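Local coordinates for protein hydrazine synthase subunit alpha (Candidatus Kuenenia stuttgartiensis, PDB 5C2V) that carries out the second half-reaction of hydrazine synthesis, condensing hydroxylamine made in the gamma subunit with ammonia to give hydrazine, at residues W720-A725 against K735-I739; N690-E694 against G705-N709. Numbering follows the deposited sequence.

In the fold
Both contacts belong to the C-terminal cytochrome c domain, which carries the bis-histidine heme c. They follow in series: contact 2 packs the end of helix 687-692 on a later loop, and contact 1 packs the end of the next helix, 717-722, on the loop after it. Their centres are about 15 Å apart and their nearest atoms about 7 Å. Contact 2 is the more buried. Contact 1 is partly buried and lies farther from the centre of the chain. Both have apolar packing and a bridging water; contact 2 adds a direct backbone hydrogen bond and a salt bridge between its segments. Both reach the heme propionates: contact 1 through Arg721 and its water, contact 2 through Tyr707.

Contact 1 of 2, residues W720-A725 against K735-I739; sequences WRLYEA and KIFPI. With HEC (heme c), chain B.
The 720-725 segment closes helix 717-722 with a Schellman motif. Glu724 is the C-prime residue, with positive phi (47°). Ala725 N hydrogen-bonds to Trp720 O (3.1 Å), and Glu724 N weakly to Arg721 O (3.1 Å). The irregular 735-739 segment lies across this helix end, with the CA atoms of Arg721 and Phe737 8.1 Å apart. Ile736 (m, t) sets CD1 3.5 Å from Trp720 CZ3. Phe737 (chi1 m) brings CZ 4.1 Å from Trp720 CE3 and CE1 3.6 Å from Arg721 CD. Trp720, also m, hydrogen-bonds through NE1 to Ile714 O. Arg721 folds as m, m, m, so NH1 and NH2 both donate to heme O1D (2.6 and 2.8 Å). Arg721 NH2 also forms a salt bridge with Glu724 OE1 (3.3 Å). Glu724 further pairs with Arg742 and His745 N. One water accepts from Arg721 NH1 (2.5 Å) and donates to Ile736 O and heme O2A (both 2.7 Å). Arg721 thus offsets one propionate's charge directly and reaches the other through water.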
ATOM      1  N   TRP D 720     -24.805  12.609   0.218  1.00 42.13           N
ATOM      2  CA  TRP D 720     -25.555  11.864   1.227  1.00 42.26           C
ATOM      3  C   TRP D 720     -26.599  12.751   1.893  1.00 46.74           C
ATOM      4  O   TRP D 720     -27.725  12.322   2.142  1.00 42.95           O
ATOM      5  CB  TRP D 720     -24.612  11.286   2.287  1.00 50.43           C
ATOM      6  CG  TRP D 720     -23.987   9.974   1.913  1.00 46.23           C
ATOM      7  CD1 TRP D 720     -23.358   9.667   0.743  1.00 39.82           C
ATOM      8  CD2 TRP D 720     -23.916   8.797   2.727  1.00 49.52           C
ATOM      9  NE1 TRP D 720     -22.907   8.369   0.773  1.00 47.33           N
ATOM     10  CE2 TRP D 720     -23.237   7.813   1.981  1.00 50.62           C
ATOM     11  CE3 TRP D 720     -24.363   8.478   4.013  1.00 42.47           C
ATOM     12  CZ2 TRP D 720     -22.995   6.533   2.477  1.00 51.12           C
ATOM     13  CZ3 TRP D 720     -24.121   7.208   4.504  1.00 42.58           C
ATOM     14  CH2 TRP D 720     -23.445   6.251   3.738  1.00 47.15           C
ATOM     15  N   ARG D 721     -26.217  13.993   2.174  1.00 38.46           N
ATOM     16  CA  ARG D 721     -27.115  14.940   2.825  1.00 40.06           C
ATOM     17  C   ARG D 721     -28.123  15.538   1.851  1.00 42.40           C
ATOM     18  O   ARG D 721     -29.283  15.749   2.203  1.00 44.63           O
ATOM     19  CB  ARG D 721     -26.318  16.057   3.501  1.00 49.01           C
ATOM     20  CG  ARG D 721     -25.511  15.596   4.703  1.00 42.78           C
ATOM     21  CD  ARG D 721     -26.371  14.778   5.654  1.00 36.73           C
ATOM     22  NE  ARG D 721     -27.583  15.490   6.050  1.00 47.97           N
ATOM     23  CZ  ARG D 721     -27.658  16.321   7.083  1.00 47.09           C
ATOM     24  NH1 ARG D 721     -26.586  16.550   7.829  1.00 29.65           N
ATOM     25  NH2 ARG D 721     -28.803  16.925   7.370  1.00 55.17           N
ATOM     26  N   LEU D 722     -27.680  15.814   0.629  1.00 50.74           N
ATOM     27  CA  LEU D 722     -28.561  16.385  -0.381  1.00 44.43           C
ATOM     28  C   LEU D 722     -29.666  15.407  -0.775  1.00 55.23           C
ATOM     29  O   LEU D 722     -30.750  15.821  -1.180  1.00 48.85           O
ATOM     30  CB  LEU D 722     -27.764  16.812  -1.615  1.00 47.87           C
ATOM     31  CG  LEU D 722     -26.946  18.096  -1.454  1.00 46.34           C
ATOM     32  CD1 LEU D 722     -26.056  18.332  -2.663  1.00 32.49           C
ATOM     33  CD2 LEU D 722     -27.862  19.288  -1.220  1.00 39.37           C
ATOM     34  N   TYR D 723     -29.384  14.110  -0.682  1.00 52.64           N
ATOM     35  CA  TYR D 723     -30.415  13.098  -0.901  1.00 45.17           C
ATOM     36  C   TYR D 723     -31.013  12.569   0.406  1.00 50.82           C
ATOM     37  O   TYR D 723     -31.980  11.807   0.382  1.00 40.23           O
ATOM     38  CB  TYR D 723     -29.849  11.934  -1.717  1.00 43.51           C
ATOM     39  CG  TYR D 723     -29.626  12.257  -3.178  1.00 54.96           C
ATOM     40  CD1 TYR D 723     -28.518  12.984  -3.587  1.00 51.07           C
ATOM     41  CD2 TYR D 723     -30.524  11.830  -4.148  1.00 57.95           C
ATOM     42  CE1 TYR D 723     -28.308  13.279  -4.921  1.00 57.19           C
ATOM     43  CE2 TYR D 723     -30.324  12.120  -5.485  1.00 52.59           C
ATOM     44  CZ  TYR D 723     -29.215  12.845  -5.865  1.00 55.37           C
ATOM     45  OH  TYR D 723     -29.011  13.137  -7.194  1.00 52.97           O
ATOM     46  N   GLU D 724     -30.448  12.998   1.534  1.00 58.97           N
ATOM     47  CA  GLU D 724     -30.881  12.560   2.866  1.00 44.14           C
ATOM     48  C   GLU D 724     -31.065  11.045   2.991  1.00 48.49           C
ATOM     49  O   GLU D 724     -32.098  10.577   3.473  1.00 41.55           O
ATOM     50  CB  GLU D 724     -32.181  13.264   3.262  1.00 36.67           C
ATOM     51  CG  GLU D 724     -32.039  14.762   3.507  1.00 58.06           C
ATOM     52  CD  GLU D 724     -31.235  15.092   4.756  1.00 64.41           C
ATOM     53  OE1 GLU D 724     -30.894  16.278   4.945  1.00 53.03           O
ATOM     54  OE2 GLU D 724     -30.948  14.173   5.553  1.00 55.43           O
ATOM     55  N   ALA D 725     -30.063  10.285   2.556  1.00 40.17           N
ATOM     56  CA  ALA D 725     -30.106   8.827   2.633  1.00 43.26           C
ATOM     57  C   ALA D 725     -28.693   8.255   2.614  1.00 48.37           C
ATOM     58  O   ALA D 725     -27.745   8.959   2.266  1.00 47.83           O
ATOM     59  CB  ALA D 725     -30.928   8.257   1.487  1.00 41.32           C
ATOM     60  N   LYS D 735     -20.221   9.821  12.543  1.00 51.41           N
ATOM     61  CA  LYS D 735     -21.409  10.621  12.811  1.00 54.28           C
ATOM     62  C   LYS D 735     -21.807  11.379  11.554  1.00 56.06           C
ATOM     63  O   LYS D 735     -21.156  12.350  11.178  1.00 58.90           O
ATOM     64  CB  LYS D 735     -21.159  11.603  13.959  1.00 78.87           C
ATOM     65  CG  LYS D 735     -20.723  10.962  15.267  1.00 73.78           C
ATOM     66  CD  LYS D 735     -21.878  10.256  15.955  1.00 67.87           C
ATOM     67  CE  LYS D 735     -21.491   9.809  17.356  1.00 74.73           C
ATOM     68  NZ  LYS D 735     -20.344   8.861  17.337  1.00 82.00           N
ATOM     69  N   ILE D 736     -22.893  10.951  10.923  1.00 49.36           N
ATOM     70  CA  ILE D 736     -23.323  11.548   9.665  1.00 47.75           C
ATOM     71  C   ILE D 736     -24.571  12.397   9.863  1.00 46.39           C
ATOM     72  O   ILE D 736     -24.547  13.610   9.655  1.00 51.14           O
ATOM     73  CB  ILE D 736     -23.594  10.474   8.595  1.00 57.37           C
ATOM     74  CG1 ILE D 736     -22.344   9.620   8.375  1.00 50.04           C
ATOM     75  CG2 ILE D 736     -24.035  11.120   7.290  1.00 52.24           C
ATOM     76  CD1 ILE D 736     -22.512   8.545   7.328  1.00 61.88           C
ATOM     77  N   PHE D 737     -25.662  11.752  10.259  1.00 47.68           N
ATOM     78  CA  PHE D 737     -26.922  12.448  10.478  1.00 49.71           C
ATOM     79  C   PHE D 737     -27.125  12.776  11.953  1.00 59.23           C
ATOM     80  O   PHE D 737     -27.265  11.874  12.780  1.00 54.76           O
ATOM     81  CB  PHE D 737     -28.088  11.610   9.955  1.00 55.57           C
ATOM     82  CG  PHE D 737     -27.900  11.131   8.546  1.00 57.86           C
ATOM     83  CD1 PHE D 737     -28.038  12.003   7.480  1.00 62.63           C
ATOM     84  CD2 PHE D 737     -27.581   9.808   8.286  1.00 56.94           C
ATOM     85  CE1 PHE D 737     -27.865  11.566   6.181  1.00 61.69           C
ATOM     86  CE2 PHE D 737     -27.405   9.365   6.989  1.00 57.33           C
ATOM     87  CZ  PHE D 737     -27.547  10.247   5.935  1.00 54.52           C
ATOM     88  N   PRO D 738     -27.137  14.076  12.286  1.00 67.55           N
ATOM     89  CA  PRO D 738     -27.348  14.552  13.656  1.00 50.27           C
ATOM     90  C   PRO D 738     -28.698  14.118  14.214  1.00 45.56           C
ATOM     91  O   PRO D 738     -29.702  14.180  13.505  1.00 61.26           O
ATOM     92  CB  PRO D 738     -27.287  16.078  13.515  1.00 43.04           C
ATOM     93  CG  PRO D 738     -26.526  16.315  12.258  1.00 68.11           C
ATOM     94  CD  PRO D 738     -26.898  15.187  11.349  1.00 51.02           C
ATOM     95  N   ILE D 739     -28.719  13.678  15.468  1.00 55.73           N
ATOM     96  CA  ILE D 739     -29.969  13.296  16.110  1.00 55.48           C
ATOM     97  C   ILE D 739     -30.660  14.515  16.711  1.00 50.72           C
ATOM     98  O   ILE D 739     -31.840  14.465  17.046  1.00 73.67           O
ATOM     99  CB  ILE D 739     -29.747  12.242  17.214  1.00 73.03           C
ATOM    100  CG1 ILE D 739     -28.971  12.843  18.388  1.00 74.47           C
ATOM    101  CG2 ILE D 739     -29.028  11.024  16.651  1.00 66.70           C
ATOM    102  CD1 ILE D 739     -28.708  11.864  19.511  1.00 85.89           C
TER
HETATM  103 FE   HEC B 906     -27.014  23.109   5.300  1.00 45.26          FE
HETATM  104  CHA HEC B 906     -25.739  21.177   7.833  1.00 38.26           C
HETATM  105  CHB HEC B 906     -24.896  21.597   3.064  1.00 52.26           C
HETATM  106  CHC HEC B 906     -28.372  24.967   2.716  1.00 58.54           C
HETATM  107  CHD HEC B 906     -28.987  24.839   7.524  1.00 54.04           C
HETATM  108  NA  HEC B 906     -25.558  21.688   5.430  1.00 37.90           N
HETATM  109  C1A HEC B 906     -25.246  20.962   6.564  1.00 51.49           C
HETATM  110  C2A HEC B 906     -24.304  19.929   6.183  1.00 42.97           C
HETATM  111  C3A HEC B 906     -24.069  20.041   4.872  1.00 51.66           C
HETATM  112  C4A HEC B 906     -24.853  21.151   4.367  1.00 45.98           C
HETATM  113  CMA HEC B 906     -23.129  19.144   4.040  1.00 41.19           C
HETATM  114  CAA HEC B 906     -23.680  18.879   7.129  1.00 42.64           C
HETATM  115  CBA HEC B 906     -22.403  19.439   7.748  1.00 49.45           C
HETATM  116  CGA HEC B 906     -21.720  18.363   8.554  1.00 53.98           C
HETATM  117  O1A HEC B 906     -20.478  18.445   8.739  1.00 43.41           O
HETATM  118  O2A HEC B 906     -22.416  17.417   9.003  1.00 36.17           O
HETATM  119  NB  HEC B 906     -26.655  23.297   3.276  1.00 56.47           N
HETATM  120  C1B HEC B 906     -25.811  22.487   2.542  1.00 49.25           C
HETATM  121  C2B HEC B 906     -26.064  22.737   1.136  1.00 37.24           C
HETATM  122  C3B HEC B 906     -27.016  23.673   1.044  1.00 54.66           C
HETATM  123  C4B HEC B 906     -27.412  24.037   2.387  1.00 47.67           C
HETATM  124  CMB HEC B 906     -25.333  22.052  -0.040  1.00 43.07           C
HETATM  125  CAB HEC B 906     -27.625  24.268  -0.247  1.00 45.85           C
HETATM  126  CBB HEC B 906     -28.524  23.219  -0.939  1.00 42.55           C
HETATM  127  NC  HEC B 906     -28.417  24.615   5.145  1.00 46.65           N
HETATM  128  C1C HEC B 906     -28.824  25.245   3.985  1.00 58.57           C
HETATM  129  C2C HEC B 906     -29.894  26.162   4.317  1.00 57.82           C
HETATM  130  C3C HEC B 906     -29.978  26.216   5.653  1.00 56.31           C
HETATM  131  C4C HEC B 906     -29.109  25.185   6.196  1.00 54.58           C
HETATM  132  CMC HEC B 906     -30.502  27.173   3.319  1.00 46.59           C
HETATM  133  CAC HEC B 906     -30.928  27.113   6.484  1.00 37.12           C
HETATM  134  CBC HEC B 906     -32.407  26.747   6.225  1.00 37.74           C
HETATM  135  ND  HEC B 906     -27.303  23.023   7.378  1.00 55.49           N
HETATM  136  C1D HEC B 906     -28.211  23.831   8.060  1.00 48.97           C
HETATM  137  C2D HEC B 906     -28.214  23.443   9.451  1.00 57.95           C
HETATM  138  C3D HEC B 906     -27.210  22.289   9.573  1.00 62.10           C
HETATM  139  C4D HEC B 906     -26.685  22.103   8.227  1.00 46.65           C
HETATM  140  CMD HEC B 906     -29.067  24.058  10.583  1.00 46.49           C
HETATM  141  CAD HEC B 906     -26.867  21.553  10.896  1.00 40.26           C
HETATM  142  CBD HEC B 906     -26.645  20.046  10.758  1.00 41.71           C
HETATM  143  CGD HEC B 906     -27.815  19.358  10.103  1.00 57.04           C
HETATM  144  O1D HEC B 906     -27.615  18.240   9.562  1.00 40.56           O
HETATM  145  O2D HEC B 906     -28.942  19.915  10.118  1.00 74.10           O
HETATM  146  O   HOH W   1     -24.239  15.721   7.955  1.00 32.92           O

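Contact 2 of 2, residues N690-E694 against G705-N709; sequences NSLLE and GKYVN. With HEC (heme c), chain B.
A helix C-terminus meets a loop here, within the cytochrome c domain. Helix 687-692 stops at Leu692, and Glu694 N turns back to Ser691 O (3.2 Å). The irregular 705-709 segment runs alongside. The nearest CA atoms are Leu692 and Tyr707 (5.5 Å), Leu693 and Val708 (6.0 Å), and Glu694 and Gly705 (5.5 Å). Glu694 O accepts from Lys706 N (2.9 Å, 165°). A CB on Gly705 would clash with that oxygen. One water donates to Leu692 O (2.4 Å) and Glu694 O (3.0 Å), and accepts weakly from Tyr707 N (2.6 Å). Gly705 N is satisfied within its own segment by Val708 O (2.7 Å). Glu694 (t, t) and Lys706 (m, t, t, t) form a salt bridge, Glu694 OE2 to Lys706 NZ 3.1 Å; its hydrogen bond is weak. Ser691 OG is hydrogen-bonded to Arg687 O and Asn669 O. Apolar contacts accompany these: Leu693 CD1 to Val708 CG1 (4.0 Å) and Leu692 CD2 to Tyr707 CB (4.1 Å). Tyr707 leads to the heme: its OH donates to propionate O1A at 3.1 Å.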
ATOM      1  N   ASN D 690     -13.011  25.914  -1.233  1.00 56.94           N
ATOM      2  CA  ASN D 690     -12.051  25.568  -0.190  1.00 45.71           C
ATOM      3  C   ASN D 690     -12.705  24.772   0.932  1.00 45.47           C
ATOM      4  O   ASN D 690     -12.108  23.842   1.476  1.00 45.19           O
ATOM      5  CB  ASN D 690     -11.395  26.827   0.379  1.00 30.02           C
ATOM      6  CG  ASN D 690     -10.316  27.384  -0.527  1.00 44.52           C
ATOM      7  OD1 ASN D 690      -9.191  26.882  -0.554  1.00 41.33           O
ATOM      8  ND2 ASN D 690     -10.648  28.432  -1.272  1.00 49.88           N
ATOM      9  N   SER D 691     -13.936  25.140   1.269  1.00 34.92           N
ATOM     10  CA  SER D 691     -14.684  24.446   2.308  1.00 41.89           C
ATOM     11  C   SER D 691     -15.029  23.019   1.889  1.00 48.35           C
ATOM     12  O   SER D 691     -14.753  22.066   2.616  1.00 58.49           O
ATOM     13  CB  SER D 691     -15.966  25.210   2.649  1.00 27.77           C
ATOM     14  OG  SER D 691     -15.674  26.495   3.170  1.00 50.97           O
ATOM     15  N   LEU D 692     -15.622  22.881   0.707  1.00 48.80           N
ATOM     16  CA  LEU D 692     -16.121  21.589   0.243  1.00 43.94           C
ATOM     17  C   LEU D 692     -15.010  20.583  -0.061  1.00 38.57           C
ATOM     18  O   LEU D 692     -15.224  19.374   0.021  1.00 41.53           O
ATOM     19  CB  LEU D 692     -16.998  21.784  -0.995  1.00 44.56           C
ATOM     20  CG  LEU D 692     -18.328  22.498  -0.740  1.00 44.29           C
ATOM     21  CD1 LEU D 692     -19.006  22.877  -2.047  1.00 34.49           C
ATOM     22  CD2 LEU D 692     -19.241  21.626   0.111  1.00 28.10           C
ATOM     23  N   LEU D 693     -13.828  21.080  -0.410  1.00 34.72           N
ATOM     24  CA  LEU D 693     -12.711  20.209  -0.768  1.00 33.72           C
ATOM     25  C   LEU D 693     -11.777  19.932   0.411  1.00 48.41           C
ATOM     26  O   LEU D 693     -10.736  19.294   0.249  1.00 49.61           O
ATOM     27  CB  LEU D 693     -11.919  20.810  -1.933  1.00 35.40           C
ATOM     28  CG  LEU D 693     -12.420  20.489  -3.347  1.00 43.72           C
ATOM     29  CD1 LEU D 693     -12.468  18.985  -3.570  1.00 31.30           C
ATOM     30  CD2 LEU D 693     -13.781  21.114  -3.627  1.00 37.49           C
ATOM     31  N   GLU D 694     -12.149  20.423   1.590  1.00 54.05           N
ATOM     32  CA  GLU D 694     -11.348  20.245   2.801  1.00 40.44           C
ATOM     33  C   GLU D 694     -11.175  18.774   3.180  1.00 46.50           C
ATOM     34  O   GLU D 694     -12.138  18.006   3.160  1.00 43.89           O
ATOM     35  CB  GLU D 694     -11.983  21.010   3.965  1.00 47.65           C
ATOM     36  CG  GLU D 694     -11.239  20.882   5.285  1.00 55.66           C
ATOM     37  CD  GLU D 694     -11.901  21.658   6.406  1.00 71.75           C
ATOM     38  OE1 GLU D 694     -12.981  22.242   6.170  1.00 57.25           O
ATOM     39  OE2 GLU D 694     -11.341  21.684   7.522  1.00 47.49           O
ATOM     40  N   GLY D 705     -12.637  13.961   1.003  1.00 57.12           N
ATOM     41  CA  GLY D 705     -12.494  14.877   2.120  1.00 41.19           C
ATOM     42  C   GLY D 705     -13.659  14.768   3.080  1.00 54.78           C
ATOM     43  O   GLY D 705     -14.294  13.718   3.180  1.00 47.11           O
ATOM     44  N   LYS D 706     -13.931  15.852   3.800  1.00 51.02           N
ATOM     45  CA  LYS D 706     -15.093  15.899   4.674  1.00 36.22           C
ATOM     46  C   LYS D 706     -16.386  15.757   3.875  1.00 48.83           C
ATOM     47  O   LYS D 706     -17.156  14.821   4.091  1.00 55.74           O
ATOM     48  CB  LYS D 706     -15.119  17.209   5.469  1.00 53.48           C
ATOM     49  CG  LYS D 706     -14.010  17.358   6.502  1.00 69.01           C
ATOM     50  CD  LYS D 706     -14.156  18.663   7.275  1.00 57.73           C
ATOM     51  CE  LYS D 706     -13.128  18.772   8.390  1.00 59.10           C
ATOM     52  NZ  LYS D 706     -13.310  20.013   9.196  1.00 58.58           N
ATOM     53  N   TYR D 707     -16.626  16.695   2.962  1.00 49.13           N
ATOM     54  CA  TYR D 707     -17.865  16.697   2.187  1.00 48.62           C
ATOM     55  C   TYR D 707     -17.786  16.148   0.759  1.00 56.65           C
ATOM     56  O   TYR D 707     -18.817  15.996   0.106  1.00 41.69           O
ATOM     57  CB  TYR D 707     -18.414  18.123   2.130  1.00 45.79           C
ATOM     58  CG  TYR D 707     -18.521  18.769   3.487  1.00 54.08           C
ATOM     59  CD1 TYR D 707     -19.621  18.541   4.300  1.00 50.98           C
ATOM     60  CD2 TYR D 707     -17.515  19.600   3.963  1.00 55.41           C
ATOM     61  CE1 TYR D 707     -19.720  19.125   5.545  1.00 49.06           C
ATOM     62  CE2 TYR D 707     -17.605  20.189   5.207  1.00 49.86           C
ATOM     63  CZ  TYR D 707     -18.711  19.948   5.993  1.00 49.92           C
ATOM     64  OH  TYR D 707     -18.807  20.532   7.234  1.00 64.89           O
ATOM     65  N   VAL D 708     -16.592  15.833   0.268  1.00 50.60           N
ATOM     66  CA  VAL D 708     -16.462  15.490  -1.151  1.00 34.32           C
ATOM     67  C   VAL D 708     -15.499  14.339  -1.433  1.00 40.03           C
ATOM     68  O   VAL D 708     -14.345  14.357  -1.001  1.00 42.41           O
ATOM     69  CB  VAL D 708     -16.009  16.722  -1.980  1.00 42.53           C
ATOM     70  CG1 VAL D 708     -15.485  16.297  -3.345  1.00 38.87           C
ATOM     71  CG2 VAL D 708     -17.153  17.718  -2.136  1.00 32.46           C
ATOM     72  N   ASN D 709     -15.985  13.343  -2.166  1.00 38.47           N
ATOM     73  CA  ASN D 709     -15.135  12.274  -2.675  1.00 50.21           C
ATOM     74  C   ASN D 709     -15.021  12.367  -4.194  1.00 53.78           C
ATOM     75  O   ASN D 709     -15.969  12.065  -4.909  1.00 57.51           O
ATOM     76  CB  ASN D 709     -15.686  10.906  -2.264  1.00 56.43           C
ATOM     77  CG  ASN D 709     -15.623  10.676  -0.765  1.00 44.74           C
ATOM     78  OD1 ASN D 709     -14.796   9.903  -0.279  1.00 58.28           O
ATOM     79  ND2 ASN D 709     -16.496  11.348  -0.024  1.00 52.32           N
TER
HETATM   80 FE   HEC B 906     -27.014  23.109   5.300  1.00 45.26          FE
HETATM   81  CHA HEC B 906     -25.739  21.177   7.833  1.00 38.26           C
HETATM   82  CHB HEC B 906     -24.896  21.597   3.064  1.00 52.26           C
HETATM   83  CHC HEC B 906     -28.372  24.967   2.716  1.00 58.54           C
HETATM   84  CHD HEC B 906     -28.987  24.839   7.524  1.00 54.04           C
HETATM   85  NA  HEC B 906     -25.558  21.688   5.430  1.00 37.90           N
HETATM   86  C1A HEC B 906     -25.246  20.962   6.564  1.00 51.49           C
HETATM   87  C2A HEC B 906     -24.304  19.929   6.183  1.00 42.97           C
HETATM   88  C3A HEC B 906     -24.069  20.041   4.872  1.00 51.66           C
HETATM   89  C4A HEC B 906     -24.853  21.151   4.367  1.00 45.98           C
HETATM   90  CMA HEC B 906     -23.129  19.144   4.040  1.00 41.19           C
HETATM   91  CAA HEC B 906     -23.680  18.879   7.129  1.00 42.64           C
HETATM   92  CBA HEC B 906     -22.403  19.439   7.748  1.00 49.45           C
HETATM   93  CGA HEC B 906     -21.720  18.363   8.554  1.00 53.98           C
HETATM   94  O1A HEC B 906     -20.478  18.445   8.739  1.00 43.41           O
HETATM   95  O2A HEC B 906     -22.416  17.417   9.003  1.00 36.17           O
HETATM   96  NB  HEC B 906     -26.655  23.297   3.276  1.00 56.47           N
HETATM   97  C1B HEC B 906     -25.811  22.487   2.542  1.00 49.25           C
HETATM   98  C2B HEC B 906     -26.064  22.737   1.136  1.00 37.24           C
HETATM   99  C3B HEC B 906     -27.016  23.673   1.044  1.00 54.66           C
HETATM  100  C4B HEC B 906     -27.412  24.037   2.387  1.00 47.67           C
HETATM  101  CMB HEC B 906     -25.333  22.052  -0.040  1.00 43.07           C
HETATM  102  CAB HEC B 906     -27.625  24.268  -0.247  1.00 45.85           C
HETATM  103  CBB HEC B 906     -28.524  23.219  -0.939  1.00 42.55           C
HETATM  104  NC  HEC B 906     -28.417  24.615   5.145  1.00 46.65           N
HETATM  105  C1C HEC B 906     -28.824  25.245   3.985  1.00 58.57           C
HETATM  106  C2C HEC B 906     -29.894  26.162   4.317  1.00 57.82           C
HETATM  107  C3C HEC B 906     -29.978  26.216   5.653  1.00 56.31           C
HETATM  108  C4C HEC B 906     -29.109  25.185   6.196  1.00 54.58           C
HETATM  109  CMC HEC B 906     -30.502  27.173   3.319  1.00 46.59           C
HETATM  110  CAC HEC B 906     -30.928  27.113   6.484  1.00 37.12           C
HETATM  111  CBC HEC B 906     -32.407  26.747   6.225  1.00 37.74           C
HETATM  112  ND  HEC B 906     -27.303  23.023   7.378  1.00 55.49           N
HETATM  113  C1D HEC B 906     -28.211  23.831   8.060  1.00 48.97           C
HETATM  114  C2D HEC B 906     -28.214  23.443   9.451  1.00 57.95           C
HETATM  115  C3D HEC B 906     -27.210  22.289   9.573  1.00 62.10           C
HETATM  116  C4D HEC B 906     -26.685  22.103   8.227  1.00 46.65           C
HETATM  117  CMD HEC B 906     -29.067  24.058  10.583  1.00 46.49           C
HETATM  118  CAD HEC B 906     -26.867  21.553  10.896  1.00 40.26           C
HETATM  119  CBD HEC B 906     -26.645  20.046  10.758  1.00 41.71           C
HETATM  120  CGD HEC B 906     -27.815  19.358  10.103  1.00 57.04           C
HETATM  121  O1D HEC B 906     -27.615  18.240   9.562  1.00 40.56           O
HETATM  122  O2D HEC B 906     -28.942  19.915  10.118  1.00 74.10           O
HETATM  123  O   HOH W   2     -14.613  17.530   1.498  1.00 50.69           O